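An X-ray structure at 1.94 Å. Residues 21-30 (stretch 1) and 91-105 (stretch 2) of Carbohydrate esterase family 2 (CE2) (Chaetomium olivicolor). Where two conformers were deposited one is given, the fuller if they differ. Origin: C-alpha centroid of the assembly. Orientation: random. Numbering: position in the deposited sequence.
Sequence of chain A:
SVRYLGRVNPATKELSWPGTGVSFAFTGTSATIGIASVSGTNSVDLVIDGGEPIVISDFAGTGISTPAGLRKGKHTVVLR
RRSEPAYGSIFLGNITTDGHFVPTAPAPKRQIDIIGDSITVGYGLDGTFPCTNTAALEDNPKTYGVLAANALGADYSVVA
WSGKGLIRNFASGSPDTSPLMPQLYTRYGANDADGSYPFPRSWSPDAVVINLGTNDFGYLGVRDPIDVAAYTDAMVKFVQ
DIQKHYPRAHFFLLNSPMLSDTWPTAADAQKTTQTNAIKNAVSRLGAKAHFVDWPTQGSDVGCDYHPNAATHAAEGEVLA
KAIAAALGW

Stretch 1 21-30: GVSFAFTGTS
Stretch 2 91-105: FLGNITTDGHFVPTA

Residues 21-28 form an extended strand that meets stretch 2 twice. The short strand beginning at His-100 pairs with it edge to edge and antiparallel, the axes coming within 4.3 Å at 129°, whereas strand 91-97 passes 8.6 Å away at 29°, a spacing that side chains must fill.

The pairing is set by Phe-26 opposite Phe-101, a non-hydrogen-bonded pair with CA atoms 4.1 Å apart. Next to it Thr-27 and His-100 form the hydrogen-bonded pair: Thr-27 N donates to His-100 O at 2.8 Å and His-100 N to Thr-27 O at 3.0 Å. Toward Ala-25 the ladder loosens. Val-102 N still reaches Ala-25 O at 3.0 Å, but the return bond is replaced by a water, which accepts from Ala-25 N at 2.7 Å and donates to Val-102 O at 2.7 Å.

Alternation sorts the side chains. Ala-25, Thr-27, His-100 and Val-102 share one face. Thr-27 takes t (chi1 -173°), and its CG2 lies 3.5 Å from the centroid of the His-100 ring, over the face; His-100 is p with chi2 -93°, which brings its ring nearer than its CA-to-CB direction would suggest. Val-102, m, sets CG2 3.7 Å from Ala-25 CB and CG1 3.9 Å from Thr-27 CG2, so the small alanine is covered by its cross-strand neighbour.

Phe-26 and Phe-101 occupy the other face. Phe-26 is p (chi2 -80°), its CD2 3.2 Å from Thr-97 OG1; Phe-101 is m (chi2 -73°). Phe-24, also p with chi2 -89°, starts sideways, but its ring reaches stretch 2: CD2 is 3.7 Å from Phe-101 CE1, the ring planes are inclined at 77°, and the centroids are 5.8 Å apart. Ile-95, m then t, places CG2 over the face of the Phe-24 ring, 4.0 Å from its centroid. Farther along, Val-22, m, has its CA-to-CB bond directed toward stretch 2; its CG1 lies 3.6 Å from Leu-92 CD1 (Leu-92 is m, t) and its CG2 4.1 Å from Ile-95 CD1. The wider gap is thus bridged by branched aliphatics and an aromatic ring.

The turn at Thr-97 to Gly-99 closes the other end. Asp-98, p with chi2 -21° and phi/psi -85/0, directs OD1 at two successive amides, Thr-29 N at 2.9 Å and Ser-30 N at 3.0 Å. In return Ser-30 O accepts from Asp-98 N at 3.0 Å and from Thr-97 OG1 at 2.8 Å. Thr-97 is t, and its OG1 also accepts from Gly-99 N at 3.1 Å, bracing the turn.

Both glycines here are steric requirements. At Gly-28 (156/-156) a CB would lie 2.5 Å from Asp-98 OD1 and jam against the preceding carbonyl; at Gly-99 (-126/-115) a CB would fall 1.9 Å from Thr-27 O. With no CB on Gly-99, its CA can approach Thr-27 O to 3.2 Å, a CA-H...O contact beside the ladder.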

# COMPACT_ATOMS: atom_id res chain seq x y z
N GLY A 21 0.10 -4.36 -10.47
CA GLY A 21 -0.38 -5.46 -11.28
C GLY A 21 -0.89 -5.06 -12.63
O GLY A 21 -0.41 -4.08 -13.21
N VAL A 22 -1.84 -5.82 -13.17
CA VAL A 22 -2.30 -5.54 -14.54
C VAL A 22 -3.79 -5.84 -14.65
O VAL A 22 -4.34 -6.67 -13.89
CB VAL A 22 -1.55 -6.37 -15.61
CG1 VAL A 22 -0.06 -5.98 -15.69
CG2 VAL A 22 -1.71 -7.89 -15.36
N SER A 23 -4.45 -5.13 -15.55
CA SER A 23 -5.86 -5.37 -15.84
C SER A 23 -6.04 -5.47 -17.35
O SER A 23 -5.49 -4.65 -18.09
CB SER A 23 -6.73 -4.24 -15.25
OG SER A 23 -8.01 -4.17 -15.87
N PHE A 24 -6.81 -6.44 -17.81
CA PHE A 24 -7.07 -6.54 -19.24
C PHE A 24 -8.33 -7.34 -19.46
O PHE A 24 -8.95 -7.85 -18.50
CB PHE A 24 -5.85 -7.15 -19.98
CG PHE A 24 -5.47 -8.57 -19.54
CD1 PHE A 24 -4.58 -8.77 -18.50
CD2 PHE A 24 -5.98 -9.68 -20.22
CE1 PHE A 24 -4.22 -10.08 -18.11
CE2 PHE A 24 -5.63 -11.00 -19.85
CZ PHE A 24 -4.75 -11.20 -18.79
N ALA A 25 -8.77 -7.41 -20.71
CA ALA A 25 -9.92 -8.23 -21.04
C ALA A 25 -9.60 -8.97 -22.32
O ALA A 25 -8.81 -8.48 -23.15
CB ALA A 25 -11.18 -7.38 -21.17
N PHE A 26 -10.19 -10.14 -22.50
CA PHE A 26 -9.97 -10.88 -23.72
C PHE A 26 -11.24 -11.62 -24.10
O PHE A 26 -12.16 -11.78 -23.28
CB PHE A 26 -8.80 -11.87 -23.57
CG PHE A 26 -9.08 -13.02 -22.65
CD1 PHE A 26 -9.00 -12.87 -21.27
CD2 PHE A 26 -9.42 -14.27 -23.16
CE1 PHE A 26 -9.25 -13.92 -20.41
CE2 PHE A 26 -9.68 -15.33 -22.31
CZ PHE A 26 -9.60 -15.17 -20.94
N THR A 27 -11.29 -12.08 -25.34
CA THR A 27 -12.32 -13.04 -25.67
C THR A 27 -11.66 -14.33 -26.13
O THR A 27 -10.72 -14.33 -26.93
CB THR A 27 -13.29 -12.48 -26.70
OG1 THR A 27 -14.38 -13.40 -26.86
CG2 THR A 27 -12.61 -12.25 -28.03
N GLY A 28 -12.10 -15.44 -25.56
CA GLY A 28 -11.48 -16.72 -25.83
C GLY A 28 -11.75 -17.66 -24.67
O GLY A 28 -12.73 -17.47 -23.95
N THR A 29 -10.89 -18.66 -24.49
CA THR A 29 -11.04 -19.60 -23.39
C THR A 29 -9.91 -19.48 -22.36
O THR A 29 -10.01 -20.01 -21.25
CB THR A 29 -11.09 -21.04 -23.91
OG1 THR A 29 -9.94 -21.28 -24.71
CG2 THR A 29 -12.32 -21.23 -24.78
N SER A 30 -8.85 -18.77 -22.71
CA SER A 30 -7.69 -18.71 -21.83
C SER A 30 -6.79 -17.50 -22.10
O SER A 30 -6.70 -17.03 -23.23
CB SER A 30 -6.86 -20.00 -21.98
OG SER A 30 -5.72 -19.95 -21.14
N PHE A 91 8.90 -10.06 -12.08
CA PHE A 91 9.13 -9.32 -13.32
C PHE A 91 8.25 -9.89 -14.42
O PHE A 91 8.39 -11.07 -14.78
CB PHE A 91 10.61 -9.37 -13.72
CG PHE A 91 11.52 -8.58 -12.80
CD1 PHE A 91 11.89 -9.08 -11.55
CD2 PHE A 91 12.03 -7.35 -13.20
CE1 PHE A 91 12.74 -8.35 -10.71
CE2 PHE A 91 12.89 -6.61 -12.37
CZ PHE A 91 13.25 -7.12 -11.13
N LEU A 92 7.33 -9.08 -14.95
CA LEU A 92 6.36 -9.55 -15.92
C LEU A 92 6.97 -9.70 -17.30
O LEU A 92 7.87 -8.93 -17.68
CB LEU A 92 5.15 -8.62 -15.99
CG LEU A 92 4.22 -8.65 -14.76
CD1 LEU A 92 2.96 -7.87 -15.03
CD2 LEU A 92 3.86 -10.08 -14.41
N GLY A 93 6.47 -10.68 -18.05
CA GLY A 93 6.80 -10.86 -19.46
C GLY A 93 5.66 -10.39 -20.35
O GLY A 93 5.05 -9.35 -20.09
N ASN A 94 5.36 -11.16 -21.40
CA ASN A 94 4.24 -10.80 -22.26
C ASN A 94 2.93 -11.51 -21.91
O ASN A 94 2.93 -12.62 -21.38
CB ASN A 94 4.61 -11.08 -23.70
CG ASN A 94 5.71 -10.16 -24.19
OD1 ASN A 94 5.72 -8.96 -23.90
ND2 ASN A 94 6.64 -10.71 -24.99
N ILE A 95 1.83 -10.84 -22.19
CA ILE A 95 0.51 -11.38 -21.92
C ILE A 95 -0.11 -11.89 -23.20
O ILE A 95 -0.12 -11.18 -24.20
CB ILE A 95 -0.39 -10.33 -21.29
CG1 ILE A 95 0.30 -9.79 -20.03
CG2 ILE A 95 -1.78 -10.94 -21.01
CD1 ILE A 95 -0.54 -8.91 -19.13
N THR A 96 -0.60 -13.13 -23.16
CA THR A 96 -1.12 -13.77 -24.37
C THR A 96 -2.52 -14.32 -24.12
O THR A 96 -2.91 -14.50 -22.98
CB THR A 96 -0.21 -14.92 -24.84
OG1 THR A 96 -0.10 -15.88 -23.79
CG2 THR A 96 1.17 -14.40 -25.21
N THR A 97 -3.27 -14.56 -25.19
CA THR A 97 -4.57 -15.22 -25.09
C THR A 97 -4.73 -16.21 -26.23
O THR A 97 -4.03 -16.11 -27.23
CB THR A 97 -5.75 -14.22 -25.13
OG1 THR A 97 -6.98 -14.95 -25.11
CG2 THR A 97 -5.71 -13.38 -26.39
N ASP A 98 -5.63 -17.17 -26.07
CA ASP A 98 -5.93 -18.09 -27.17
C ASP A 98 -6.97 -17.51 -28.13
O ASP A 98 -7.33 -18.15 -29.11
CB ASP A 98 -6.39 -19.44 -26.63
CG ASP A 98 -7.78 -19.38 -25.99
OD1 ASP A 98 -8.24 -18.30 -25.59
OD2 ASP A 98 -8.39 -20.46 -25.86
N GLY A 99 -7.44 -16.30 -27.86
CA GLY A 99 -8.38 -15.63 -28.74
C GLY A 99 -7.81 -14.26 -29.07
O GLY A 99 -6.76 -14.17 -29.71
N HIS A 100 -8.47 -13.19 -28.64
CA HIS A 100 -7.83 -11.89 -28.75
C HIS A 100 -8.22 -10.92 -27.63
O HIS A 100 -9.24 -11.11 -26.94
CB HIS A 100 -8.14 -11.26 -30.11
CG HIS A 100 -9.59 -11.04 -30.38
ND1 HIS A 100 -10.37 -11.98 -31.02
CD2 HIS A 100 -10.41 -10.01 -30.08
CE1 HIS A 100 -11.61 -11.52 -31.12
NE2 HIS A 100 -11.66 -10.32 -30.56
N PHE A 101 -7.39 -9.90 -27.46
CA PHE A 101 -7.64 -8.87 -26.45
C PHE A 101 -8.75 -7.94 -26.88
O PHE A 101 -8.90 -7.64 -28.05
CB PHE A 101 -6.35 -8.10 -26.17
CG PHE A 101 -5.29 -8.95 -25.54
CD1 PHE A 101 -5.41 -9.34 -24.20
CD2 PHE A 101 -4.20 -9.39 -26.27
CE1 PHE A 101 -4.46 -10.16 -23.61
CE2 PHE A 101 -3.23 -10.19 -25.68
CZ PHE A 101 -3.36 -10.58 -24.34
N VAL A 102 -9.58 -7.53 -25.94
CA VAL A 102 -10.69 -6.65 -26.25
C VAL A 102 -10.56 -5.47 -25.30
O VAL A 102 -9.84 -5.56 -24.33
CB VAL A 102 -12.05 -7.37 -26.11
CG1 VAL A 102 -12.17 -8.49 -27.17
CG2 VAL A 102 -12.26 -7.90 -24.70
N PRO A 103 -11.22 -4.35 -25.62
CA PRO A 103 -11.03 -3.15 -24.80
C PRO A 103 -11.42 -3.33 -23.33
O PRO A 103 -12.42 -3.98 -23.01
CB PRO A 103 -11.95 -2.13 -25.48
CG PRO A 103 -11.96 -2.54 -26.90
CD PRO A 103 -11.93 -4.05 -26.88
N THR A 104 -10.58 -2.75 -22.46
CA THR A 104 -10.82 -2.68 -21.03
C THR A 104 -11.85 -1.60 -20.77
O THR A 104 -11.91 -0.62 -21.52
CB THR A 104 -9.52 -2.34 -20.26
OG1 THR A 104 -9.74 -2.48 -18.85
CG2 THR A 104 -9.06 -0.92 -20.55
N ALA A 105 -12.68 -1.76 -19.75
CA ALA A 105 -13.54 -0.66 -19.35
C ALA A 105 -12.62 0.51 -18.92
O ALA A 105 -11.58 0.27 -18.30
CB ALA A 105 -14.47 -1.07 -18.23
O HOH W 1 -7.80 -5.70 -22.56